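PDB 5VN4: adenine phosphoribosyltransferase, putative from Trypanosoma brucei brucei, which probably catalyses the salvage of adenine, transferring the phosphoribosyl group of 5-phospho-alpha-D-ribose 1-diphosphate to the base to give AMP and diphosphate. Local coordinates for residues P48-V53 against D88-L93; V107-A112 against M137-G142; D154-T159 against G182-T187. All coordinates share one frame; numbering follows the deposited sequence.

Contact 1: P48-V53 against D88-L93; sequences PRFAEV and DSRGFL. With PPV (pyrophosphate), chain E; ADE (adenine), chain C; HSX (5-O-phosphono-alpha-D-ribofuranose), chain D.
A chi1 of -178° sets CG of F50 anti to the backbone N, and the ring beyond it meets R90 tip to tip; the chain of R90 bends at chi3 (-102°) and so sets NE against the pyrophosphate. F50 CZ stands 3.9 Å from R90 NH2, on one face of the guanidinium, and the ring and guanidinium planes are 52° apart. The opposite face of the guanidinium carries O2 of the ribose phosphate, 3.1 Å above the plane and over its centre. The edge of the group does the hydrogen bonding: R90 NE gives a bond of 2.7 Å to O12 of the chain E pyrophosphate, while R90 NH1 gives one of 2.9 Å to N3 of adenine. R90 thus touches all three ligands at once, and D155 adds a salt bridge to NH1, which should help to fix the rotation of the group. In type I phosphoribosyltransferases the loop after the first core strand binds pyrophosphate through a non-proline cis peptide, and here the bond between D88 and S89 is cis; S89 N then points a straight hydrogen bond at O22 of the chain E pyrophosphate. The 48-53 segment supplies the base side of the site. F50 places one face over adenine, with C2 offset toward the rim of the ring, and A51 N donates to adenine N1 at 3.0 Å. The backbone O of R49 accepts from N6, reading the exocyclic amine. Elsewhere the direct contact between the segments is apolar: V53 CG1 packs on R90 CD at 3.5 Å and on L93 CD1 at 3.7 Å. V53 also rests on L108 of the second subunit, which places this patch close to the dimer interface.

Contact 2: V107-A112 against M137-G142; sequences VLIRKA and MTVRFG. With MG (magnesium ion), chain F; PPV (pyrophosphate), chain I; PPV (pyrophosphate), chain E.
R110 and T138 form the tight part of this contact, a single antiparallel hydrogen-bonded pair. R110 N donates to T138 O at 2.9 Å, and R110 O is gripped twice in return: by T138 N at 2.7 Å, in the carbonyl plane, and by T138 OG1 at 3.0 Å, from above that plane (46° out of it). A chi1 of 60° puts OG1 between the backbone N and the carbonyl carbon of its own residue, within reach of that oxygen. Beside the bridge I109 CG2 presses on M137 CB at 3.6 Å, the two side chains crossing at about a right angle, and L169 of helix 161-172 packs against both. Further along, the backbones part. The strand axes run at 155° to each other, and a water spans the gap, donating to L108 O at 2.7 Å and accepting from R140 N at 2.9 Å; V107 CG1 still meets V139 CG2 at 3.6 Å on the buried side. In fold terms, strand 106-109 pairs with 83-87 in the core sheet, whereas 138-140 pairs with 119-121 at the base of the long flexible loop of type I phosphoribosyltransferases, so the bridge ties that loop to the core. The polar ends lead elsewhere. R110 has its NE in a salt bridge with D88, and its NH1 and NH2 reach the chain I pyrophosphate, which S89, R90 and Y129 of the second subunit also hold; the side chain therefore serves the neighbouring active site. K111, partly exposed, lies alongside M137 and sends NZ to O31 of the chain E pyrophosphate, 2.9 Å away. The magnesium is modelled on O21, O31 and O32 of that pyrophosphate with K111 NZ beside it, a lysine ligand that is unusual and best read with caution.

Contact 3: D154-T159 against G182-T187; sequences DDVIAT and GILGLT. With HSX (5-O-phosphono-alpha-D-ribofuranose), chain D; ADE (adenine), chain C.
I157, L186 and L184 have the most surface buried here, and their backbones carry a parallel ladder. I157 N donates to L184 O at 2.8 Å and I157 O accepts from L186 N at 3.0 Å, both bonds close to straight, the second with an N-H...O angle of 169°. The bridges pair V156 with L184 and I157 with G185. I157 directs its side chain to the face away from the ligands, where F208 and T210 of strand 208-213 and Y18 of strand 18-21 receive it. V156 and L184 occupy the other face, CG2 of the valine 4.0 Å from CD2 of the leucine, and the same CG2 comes within 3.7 Å of adenine N3. V156 thus lies over the face of adenine opposite F50. Past the ladder L186 extends its chain, CD1 anti to CA (chi2 178°), until CD1 lies 3.8 Å from adenine N6 and against A158 CB, which comes up near N7. At the other end D155 O takes two donors, I183 N and L184 N, where the chain corners at I183. The layout is that of a beta-alpha-beta crossover, with helix 161-172 linking the two parallel segments, and 154-159 belongs to the PRPP-binding motif of type I phosphoribosyltransferases. Its paired aspartates hold the ribose: D154 OD2 accepts from O3 of the sugar phosphate at 2.5 Å, and D155 OD1 from O2 at 2.7 Å. After the strand the chain wraps the 5-phosphate, A158 N donating to O2X at 2.8 Å, while T159 N and OG1 both donate to O3X. A water donates to A158 O and L186 O, joining the two segments where they diverge.

How the contacts relate
All three contacts are buried, but contacts 1 and 3 sit near the middle of the chain while contact 2 lies about 16 Å from its centre. Contacts 1 and 3 share adenine and the ribose phosphate and touch directly: besides a salt bridge, A51 CB packs on L184 CD2 at 3.5 Å. Contact 2 joins contact 1 through a probable hydrogen bond from D88 N to I109 O (2.8 Å) and through the chain E pyrophosphate; it does not touch contact 3, though both reach the same sheet. Their chemistry differs accordingly: largely through ligands plus a small apolar patch in contact 1, a parallel ladder in contact 3, a single antiparallel bridge with apolar packing in contact 2. Only contacts 1 and 2 meet the second subunit.

Contact 1: P48-V53 against D88-L93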
loop_
_atom_site.group_PDB
_atom_site.type_symbol
_atom_site.label_atom_id
_atom_site.label_comp_id
_atom_site.label_asym_id
_atom_site.label_seq_id
_atom_site.Cartn_x
_atom_site.Cartn_y
_atom_site.Cartn_z
ATOM N N PRO A 48 17.017 -16.998 0.834
ATOM C CA PRO A 48 17.542 -17.535 -0.434
ATOM C C PRO A 48 16.889 -16.934 -1.666
ATOM O O PRO A 48 17.578 -16.611 -2.646
ATOM C CB PRO A 48 17.262 -19.039 -0.321
ATOM C CG PRO A 48 17.187 -19.301 1.149
ATOM C CD PRO A 48 16.601 -18.066 1.761
ATOM N N ARG A 49 15.570 -16.767 -1.643
ATOM C CA ARG A 49 14.824 -16.327 -2.824
ATOM C C ARG A 49 13.798 -15.291 -2.374
ATOM O O ARG A 49 12.777 -15.632 -1.769
ATOM C CB ARG A 49 14.183 -17.515 -3.542
ATOM C CG ARG A 49 15.220 -18.559 -3.946
ATOM C CD ARG A 49 14.783 -19.578 -5.007
ATOM N NE ARG A 49 15.955 -20.356 -5.428
ATOM C CZ ARG A 49 16.039 -21.102 -6.526
ATOM N NH1 ARG A 49 15.012 -21.213 -7.356
ATOM N NH2 ARG A 49 17.170 -21.744 -6.793
ATOM N N PHE A 50 14.080 -14.026 -2.661
ATOM C CA PHE A 50 13.211 -12.924 -2.272
ATOM C C PHE A 50 12.286 -12.573 -3.430
ATOM O O PHE A 50 12.750 -12.174 -4.504
ATOM C CB PHE A 50 14.037 -11.703 -1.872
ATOM C CG PHE A 50 13.199 -10.537 -1.408
ATOM C CD1 PHE A 50 12.800 -10.433 -0.084
ATOM C CD2 PHE A 50 12.791 -9.557 -2.295
ATOM C CE1 PHE A 50 12.017 -9.363 0.341
ATOM C CE2 PHE A 50 12.025 -8.492 -1.874
ATOM C CZ PHE A 50 11.622 -8.399 -0.554
ATOM N N ALA A 51 10.981 -12.665 -3.188
ATOM C CA ALA A 51 9.971 -12.468 -4.228
ATOM C C ALA A 51 9.510 -11.012 -4.205
ATOM O O ALA A 51 8.678 -10.618 -3.382
ATOM C CB ALA A 51 8.815 -13.435 -4.016
ATOM N N GLU A 52 10.036 -10.215 -5.135
ATOM C CA GLU A 52 9.758 -8.782 -5.176
ATOM C C GLU A 52 8.330 -8.518 -5.656
ATOM O O GLU A 52 7.951 -8.889 -6.772
ATOM C CB GLU A 52 10.776 -8.102 -6.095
ATOM C CG GLU A 52 10.466 -6.656 -6.469
ATOM C CD GLU A 52 10.365 -5.736 -5.267
ATOM O OE1 GLU A 52 11.259 -5.801 -4.387
ATOM O OE2 GLU A 52 9.387 -4.950 -5.210
ATOM N N VAL A 53 7.537 -7.841 -4.824
ATOM C CA VAL A 53 6.138 -7.599 -5.179
ATOM C C VAL A 53 5.990 -6.620 -6.344
ATOM O O VAL A 53 4.953 -6.627 -7.028
ATOM C CB VAL A 53 5.355 -7.118 -3.939
ATOM C CG1 VAL A 53 5.651 -5.647 -3.669
ATOM C CG2 VAL A 53 3.866 -7.367 -4.103
ATOM N N ASP A 88 0.713 -3.092 6.411
ATOM C CA ASP A 88 1.782 -2.207 5.970
ATOM C C ASP A 88 3.018 -3.059 5.688
ATOM O O ASP A 88 3.385 -3.896 6.517
ATOM C CB ASP A 88 2.050 -1.312 7.183
ATOM C CG ASP A 88 2.711 -0.005 6.850
ATOM O OD1 ASP A 88 3.090 0.232 5.679
ATOM O OD2 ASP A 88 2.838 0.794 7.815
ATOM N N SER A 89 3.675 -2.886 4.524
ATOM C CA SER A 89 3.323 -1.966 3.443
ATOM C C SER A 89 2.794 -2.692 2.206
ATOM O O SER A 89 2.084 -2.116 1.389
ATOM C CB SER A 89 4.577 -1.185 3.026
ATOM O OG SER A 89 5.220 -0.602 4.152
ATOM N N ARG A 90 3.184 -3.952 2.028
ATOM C CA ARG A 90 2.854 -4.635 0.783
ATOM C C ARG A 90 1.411 -5.123 0.739
ATOM O O ARG A 90 0.821 -5.177 -0.343
ATOM C CB ARG A 90 3.877 -5.732 0.496
ATOM C CG ARG A 90 5.251 -5.138 0.147
ATOM C CD ARG A 90 6.237 -6.204 -0.270
ATOM N NE ARG A 90 7.176 -6.534 0.789
ATOM C CZ ARG A 90 7.730 -7.732 0.942
ATOM N NH1 ARG A 90 7.395 -8.741 0.136
ATOM N NH2 ARG A 90 8.620 -7.921 1.902
ATOM N N GLY A 91 0.810 -5.446 1.888
ATOM C CA GLY A 91 -0.614 -5.736 1.900
ATOM C C GLY A 91 -1.459 -4.555 1.452
ATOM O O GLY A 91 -2.563 -4.739 0.919
ATOM N N PHE A 92 -0.948 -3.332 1.650
ATOM C CA PHE A 92 -1.627 -2.126 1.182
ATOM C C PHE A 92 -1.816 -2.131 -0.326
ATOM O O PHE A 92 -2.720 -1.461 -0.832
ATOM C CB PHE A 92 -0.794 -0.889 1.533
ATOM C CG PHE A 92 -0.829 -0.486 2.993
ATOM C CD1 PHE A 92 -1.467 -1.250 3.964
ATOM C CD2 PHE A 92 -0.219 0.697 3.378
ATOM C CE1 PHE A 92 -1.498 -0.827 5.291
ATOM C CE2 PHE A 92 -0.243 1.124 4.698
ATOM C CZ PHE A 92 -0.879 0.357 5.661
ATOM N N LEU A 93 -0.955 -2.841 -1.060
ATOM C CA LEU A 93 -1.012 -2.873 -2.517
ATOM C C LEU A 93 -2.153 -3.727 -3.046
ATOM O O LEU A 93 -2.536 -3.574 -4.216
ATOM C CB LEU A 93 0.298 -3.441 -3.060
ATOM C CG LEU A 93 1.539 -2.591 -2.788
ATOM C CD1 LEU A 93 2.814 -3.403 -2.970
ATOM C CD2 LEU A 93 1.542 -1.378 -3.716
HETATM O O11 PPV E . 9.352 -6.581 5.933
HETATM P P1 PPV E . 8.965 -5.127 5.753
HETATM O O21 PPV E . 10.145 -4.188 5.659
HETATM O O31 PPV E . 7.878 -4.697 6.714
HETATM O OPP PPV E . 8.261 -5.128 4.298
HETATM P P2 PPV E . 7.303 -4.061 3.551
HETATM O O12 PPV E . 7.829 -4.298 2.159
HETATM O O22 PPV E . 5.900 -4.566 3.840
HETATM O O32 PPV E . 7.575 -2.667 4.061
HETATM N N9 ADE C . 8.554 -11.664 3.097
HETATM C C8 ADE C . 8.944 -12.703 3.884
HETATM N N7 ADE C . 9.636 -13.620 3.245
HETATM C C5 ADE C . 9.697 -13.150 1.948
HETATM C C6 ADE C . 10.293 -13.669 0.772
HETATM N N6 ADE C . 10.969 -14.833 0.723
HETATM N N1 ADE C . 10.169 -12.942 -0.356
HETATM C C2 ADE C . 9.492 -11.786 -0.306
HETATM N N3 ADE C . 8.899 -11.198 0.732
HETATM C C4 ADE C . 9.034 -11.944 1.840
HETATM C C1 HSX D . 7.183 -9.276 4.580
HETATM O O4 HSX D . 7.126 -10.269 5.619
HETATM C C2 HSX D . 5.943 -9.558 3.752
HETATM O O2 HSX D . 5.524 -8.409 3.003
HETATM C C3 HSX D . 4.940 -9.999 4.796
HETATM O O3 HSX D . 4.396 -8.867 5.502
HETATM C C4 HSX D . 5.805 -10.789 5.767
HETATM C C5 HSX D . 5.786 -12.293 5.493
HETATM O O5 HSX D . 6.745 -12.966 6.313
HETATM P "P'" HSX D . 6.295 -13.815 7.619
HETATM O O1X HSX D . 5.910 -12.844 8.720
HETATM O O2X HSX D . 5.158 -14.703 7.191
HETATM O O3X HSX D . 7.551 -14.599 7.940
HETATM O O1 HSX D . 7.111 -7.967 5.161
#

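Contact 2: V107-A112 against M137-G142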
loop_
_atom_site.group_PDB
_atom_site.type_symbol
_atom_site.label_atom_id
_atom_site.label_comp_id
_atom_site.label_asym_id
_atom_site.label_seq_id
_atom_site.Cartn_x
_atom_site.Cartn_y
_atom_site.Cartn_z
ATOM N N VAL A 107 -9.014 -1.630 6.272
ATOM C CA VAL A 107 -8.478 -1.217 7.565
ATOM C C VAL A 107 -6.971 -1.455 7.566
ATOM O O VAL A 107 -6.504 -2.531 7.168
ATOM C CB VAL A 107 -9.158 -2.003 8.700
ATOM C CG1 VAL A 107 -8.513 -1.705 10.045
ATOM C CG2 VAL A 107 -10.651 -1.705 8.731
ATOM N N LEU A 108 -6.212 -0.463 8.024
ATOM C CA LEU A 108 -4.755 -0.525 7.998
ATOM C C LEU A 108 -4.210 -1.210 9.244
ATOM O O LEU A 108 -4.544 -0.828 10.368
ATOM C CB LEU A 108 -4.160 0.882 7.913
ATOM C CG LEU A 108 -4.743 1.835 6.877
ATOM C CD1 LEU A 108 -3.929 3.112 6.850
ATOM C CD2 LEU A 108 -4.786 1.175 5.517
ATOM N N ILE A 109 -3.347 -2.198 9.047
ATOM C CA ILE A 109 -2.520 -2.728 10.125
ATOM C C ILE A 109 -1.123 -2.170 9.907
ATOM O O ILE A 109 -0.517 -2.397 8.850
ATOM C CB ILE A 109 -2.511 -4.262 10.139
ATOM C CG1 ILE A 109 -3.925 -4.797 10.346
ATOM C CG2 ILE A 109 -1.550 -4.779 11.218
ATOM C CD1 ILE A 109 -4.010 -6.293 10.371
ATOM N N ARG A 110 -0.616 -1.406 10.876
ATOM C CA ARG A 110 0.576 -0.612 10.635
ATOM C C ARG A 110 1.655 -0.869 11.670
ATOM O O ARG A 110 1.378 -1.219 12.822
ATOM C CB ARG A 110 0.268 0.886 10.570
ATOM C CG ARG A 110 -0.685 1.252 9.438
ATOM C CD ARG A 110 -0.429 2.656 8.915
ATOM N NE ARG A 110 0.852 2.696 8.225
ATOM C CZ ARG A 110 1.379 3.766 7.643
ATOM N NH1 ARG A 110 0.745 4.930 7.642
ATOM N NH2 ARG A 110 2.559 3.660 7.058
ATOM N N LYS A 111 2.897 -0.664 11.241
ATOM C CA LYS A 111 4.023 -0.719 12.150
ATOM C C LYS A 111 3.909 0.429 13.156
ATOM O O LYS A 111 3.002 1.268 13.080
ATOM C CB LYS A 111 5.327 -0.790 11.345
ATOM C CG LYS A 111 5.377 -2.039 10.431
ATOM C CD LYS A 111 6.449 -1.978 9.331
ATOM C CE LYS A 111 5.824 -2.039 7.927
ATOM N NZ LYS A 111 6.817 -1.982 6.793
ATOM N N ALA A 112 4.812 0.475 14.130
ATOM C CA ALA A 112 4.638 1.449 15.204
ATOM C C ALA A 112 4.809 2.884 14.697
ATOM O O ALA A 112 5.457 3.141 13.678
ATOM C CB ALA A 112 5.601 1.170 16.359
ATOM N N MET A 137 2.728 -4.657 15.395
ATOM C CA MET A 137 1.691 -4.139 14.512
ATOM C C MET A 137 0.591 -3.490 15.340
ATOM O O MET A 137 0.353 -3.861 16.494
ATOM C CB MET A 137 1.084 -5.255 13.662
ATOM C CG MET A 137 2.024 -5.797 12.594
ATOM S SD MET A 137 2.419 -4.540 11.358
ATOM C CE MET A 137 3.587 -5.438 10.334
ATOM N N THR A 138 -0.077 -2.510 14.738
ATOM C CA THR A 138 -1.146 -1.782 15.406
ATOM C C THR A 138 -2.337 -1.633 14.469
ATOM O O THR A 138 -2.213 -1.740 13.248
ATOM C CB THR A 138 -0.693 -0.396 15.894
ATOM O OG1 THR A 138 -0.259 0.381 14.771
ATOM C CG2 THR A 138 0.445 -0.515 16.903
ATOM N N VAL A 139 -3.500 -1.368 15.064
ATOM C CA VAL A 139 -4.731 -1.106 14.321
ATOM C C VAL A 139 -5.534 -0.071 15.097
ATOM O O VAL A 139 -5.463 -0.001 16.328
ATOM C CB VAL A 139 -5.527 -2.412 14.069
ATOM C CG1 VAL A 139 -6.188 -2.921 15.353
ATOM C CG2 VAL A 139 -6.528 -2.232 12.943
ATOM N N ARG A 140 -6.289 0.754 14.375
ATOM C CA ARG A 140 -7.090 1.794 15.009
ATOM C C ARG A 140 -8.204 1.155 15.829
ATOM O O ARG A 140 -8.928 0.292 15.327
ATOM C CB ARG A 140 -7.704 2.678 13.921
ATOM C CG ARG A 140 -8.139 4.059 14.368
ATOM C CD ARG A 140 -8.652 4.882 13.184
ATOM N NE ARG A 140 -9.847 4.289 12.586
ATOM C CZ ARG A 140 -11.071 4.409 13.094
ATOM N NH1 ARG A 140 -11.268 5.103 14.208
ATOM N NH2 ARG A 140 -12.102 3.833 12.491
ATOM N N PHE A 141 -8.348 1.578 17.080
ATOM C CA PHE A 141 -9.482 1.137 17.875
ATOM C C PHE A 141 -10.763 1.712 17.286
ATOM O O PHE A 141 -10.824 2.895 16.936
ATOM C CB PHE A 141 -9.333 1.590 19.324
ATOM C CG PHE A 141 -10.417 1.073 20.218
ATOM C CD1 PHE A 141 -10.351 -0.212 20.729
ATOM C CD2 PHE A 141 -11.519 1.857 20.528
ATOM C CE1 PHE A 141 -11.350 -0.701 21.545
ATOM C CE2 PHE A 141 -12.524 1.370 21.346
ATOM C CZ PHE A 141 -12.437 0.086 21.852
ATOM N N GLY A 142 -11.775 0.866 17.148
ATOM C CA GLY A 142 -13.043 1.277 16.590
ATOM C C GLY A 142 -13.184 1.076 15.098
ATOM O O GLY A 142 -14.251 1.383 14.547
HETATM MG MG MG F . 8.196 -3.022 5.874
HETATM O O11 PPV I . 7.347 8.205 6.654
HETATM P P1 PPV I . 5.871 8.220 6.977
HETATM O O21 PPV I . 5.266 9.597 7.115
HETATM O O31 PPV I . 5.450 7.263 8.066
HETATM O OPP PPV I . 5.185 7.662 5.636
HETATM P P2 PPV I . 4.110 6.461 5.590
HETATM O O12 PPV I . 3.649 6.625 4.154
HETATM O O22 PPV I . 3.081 6.831 6.642
HETATM O O32 PPV I . 4.889 5.206 5.893
HETATM O O11 PPV E . 9.352 -6.581 5.933
HETATM P P1 PPV E . 8.965 -5.127 5.753
HETATM O O21 PPV E . 10.145 -4.188 5.659
HETATM O O31 PPV E . 7.878 -4.697 6.714
HETATM O OPP PPV E . 8.261 -5.128 4.298
HETATM P P2 PPV E . 7.303 -4.061 3.551
HETATM O O12 PPV E . 7.829 -4.298 2.159
HETATM O O22 PPV E . 5.900 -4.566 3.840
HETATM O O32 PPV E . 7.575 -2.667 4.061
HETATM O O HOH W 1 -6.089 1.058 11.479
#

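Contact 3: D154-T159 against G182-T187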
loop_
_atom_site.group_PDB
_atom_site.type_symbol
_atom_site.label_atom_id
_atom_site.label_comp_id
_atom_site.label_asym_id
_atom_site.label_seq_id
_atom_site.Cartn_x
_atom_site.Cartn_y
_atom_site.Cartn_z
ATOM N N ASP A 154 -2.114 -9.982 2.974
ATOM C CA ASP A 154 -0.727 -9.571 2.802
ATOM C C ASP A 154 -0.263 -10.092 1.448
ATOM O O ASP A 154 -0.993 -10.813 0.766
ATOM C CB ASP A 154 0.135 -10.117 3.940
ATOM C CG ASP A 154 1.300 -9.216 4.281
ATOM O OD1 ASP A 154 1.567 -8.259 3.514
ATOM O OD2 ASP A 154 1.927 -9.460 5.338
ATOM N N ASP A 155 0.967 -9.742 1.054
ATOM C CA ASP A 155 1.485 -10.340 -0.175
ATOM C C ASP A 155 2.032 -11.749 0.064
ATOM O O ASP A 155 1.565 -12.717 -0.546
ATOM C CB ASP A 155 2.464 -9.416 -0.924
ATOM C CG ASP A 155 3.795 -9.225 -0.219
ATOM O OD1 ASP A 155 3.833 -9.200 1.034
ATOM O OD2 ASP A 155 4.808 -9.053 -0.946
ATOM N N VAL A 156 2.998 -11.887 0.972
ATOM C CA VAL A 156 3.688 -13.150 1.222
ATOM C C VAL A 156 3.319 -13.644 2.611
ATOM O O VAL A 156 3.290 -12.863 3.568
ATOM C CB VAL A 156 5.215 -12.963 1.119
ATOM C CG1 VAL A 156 5.948 -14.269 1.460
ATOM C CG2 VAL A 156 5.604 -12.474 -0.269
ATOM N N ILE A 157 3.063 -14.943 2.724
ATOM C CA ILE A 157 3.013 -15.641 4.006
ATOM C C ILE A 157 4.187 -16.607 4.035
ATOM O O ILE A 157 4.269 -17.522 3.204
ATOM C CB ILE A 157 1.674 -16.361 4.229
ATOM C CG1 ILE A 157 0.514 -15.350 4.199
ATOM C CG2 ILE A 157 1.712 -17.099 5.573
ATOM C CD1 ILE A 157 -0.846 -15.954 4.217
ATOM N N ALA A 158 5.121 -16.369 4.961
ATOM C CA ALA A 158 6.331 -17.163 5.065
ATOM C C ALA A 158 6.267 -17.899 6.398
ATOM O O ALA A 158 5.603 -18.946 6.485
ATOM C CB ALA A 158 7.567 -16.276 4.861
ATOM N N THR A 159 6.891 -17.387 7.462
ATOM C CA THR A 159 6.784 -18.037 8.764
ATOM C C THR A 159 5.403 -17.875 9.389
ATOM O O THR A 159 5.075 -18.613 10.328
ATOM C CB THR A 159 7.800 -17.464 9.752
ATOM O OG1 THR A 159 7.463 -16.100 10.063
ATOM C CG2 THR A 159 9.207 -17.549 9.214
ATOM N N GLY A 182 -3.337 -14.173 0.696
ATOM C CA GLY A 182 -2.087 -13.656 0.170
ATOM C C GLY A 182 -1.899 -14.076 -1.272
ATOM O O GLY A 182 -2.707 -14.816 -1.837
ATOM N N ILE A 183 -0.801 -13.611 -1.870
ATOM C CA ILE A 183 -0.474 -14.045 -3.224
ATOM C C ILE A 183 0.636 -15.090 -3.294
ATOM O O ILE A 183 0.736 -15.792 -4.311
ATOM C CB ILE A 183 -0.227 -12.880 -4.212
ATOM C CG1 ILE A 183 0.961 -12.008 -3.775
ATOM C CG2 ILE A 183 -1.509 -12.073 -4.383
ATOM C CD1 ILE A 183 1.371 -10.984 -4.829
ATOM N N LEU A 184 1.447 -15.235 -2.240
ATOM C CA LEU A 184 2.554 -16.189 -2.238
ATOM C C LEU A 184 2.663 -16.812 -0.856
ATOM O O LEU A 184 2.883 -16.105 0.131
ATOM C CB LEU A 184 3.867 -15.494 -2.613
ATOM C CG LEU A 184 5.117 -16.369 -2.533
ATOM C CD1 LEU A 184 5.048 -17.537 -3.501
ATOM C CD2 LEU A 184 6.337 -15.532 -2.808
ATOM N N GLY A 185 2.511 -18.130 -0.790
ATOM C CA GLY A 185 2.676 -18.854 0.457
ATOM C C GLY A 185 3.857 -19.788 0.345
ATOM O O GLY A 185 3.934 -20.577 -0.603
ATOM N N LEU A 186 4.810 -19.692 1.273
ATOM C CA LEU A 186 5.976 -20.575 1.251
ATOM C C LEU A 186 5.620 -21.744 2.158
ATOM O O LEU A 186 5.870 -21.727 3.366
ATOM C CB LEU A 186 7.221 -19.826 1.705
ATOM C CG LEU A 186 7.525 -18.551 0.896
ATOM C CD1 LEU A 186 8.748 -17.838 1.430
ATOM C CD2 LEU A 186 7.688 -18.861 -0.584
ATOM N N THR A 187 4.993 -22.772 1.575
ATOM C CA THR A 187 4.322 -23.767 2.412
ATOM C C THR A 187 5.304 -24.587 3.233
ATOM O O THR A 187 4.935 -25.092 4.297
ATOM C CB THR A 187 3.379 -24.661 1.601
ATOM O OG1 THR A 187 4.131 -25.545 0.766
ATOM C CG2 THR A 187 2.451 -23.818 0.738
HETATM C C1 HSX D . 7.183 -9.276 4.580
HETATM O O4 HSX D . 7.126 -10.269 5.619
HETATM C C2 HSX D . 5.943 -9.558 3.752
HETATM O O2 HSX D . 5.524 -8.409 3.003
HETATM C C3 HSX D . 4.940 -9.999 4.796
HETATM O O3 HSX D . 4.396 -8.867 5.502
HETATM C C4 HSX D . 5.805 -10.789 5.767
HETATM C C5 HSX D . 5.786 -12.293 5.493
HETATM O O5 HSX D . 6.745 -12.966 6.313
HETATM P "P'" HSX D . 6.295 -13.815 7.619
HETATM O O1X HSX D . 5.910 -12.844 8.720
HETATM O O2X HSX D . 5.158 -14.703 7.191
HETATM O O3X HSX D . 7.551 -14.599 7.940
HETATM O O1 HSX D . 7.111 -7.967 5.161
HETATM N N9 ADE C . 8.554 -11.664 3.097
HETATM C C8 ADE C . 8.944 -12.703 3.884
HETATM N N7 ADE C . 9.636 -13.620 3.245
HETATM C C5 ADE C . 9.697 -13.150 1.948
HETATM C C6 ADE C . 10.293 -13.669 0.772
HETATM N N6 ADE C . 10.969 -14.833 0.723
HETATM N N1 ADE C . 10.169 -12.942 -0.356
HETATM C C2 ADE C . 9.492 -11.786 -0.306
HETATM N N3 ADE C . 8.899 -11.198 0.732
HETATM C C4 ADE C . 9.034 -11.944 1.840
HETATM O O HOH W 2 4.026 -20.572 5.010
#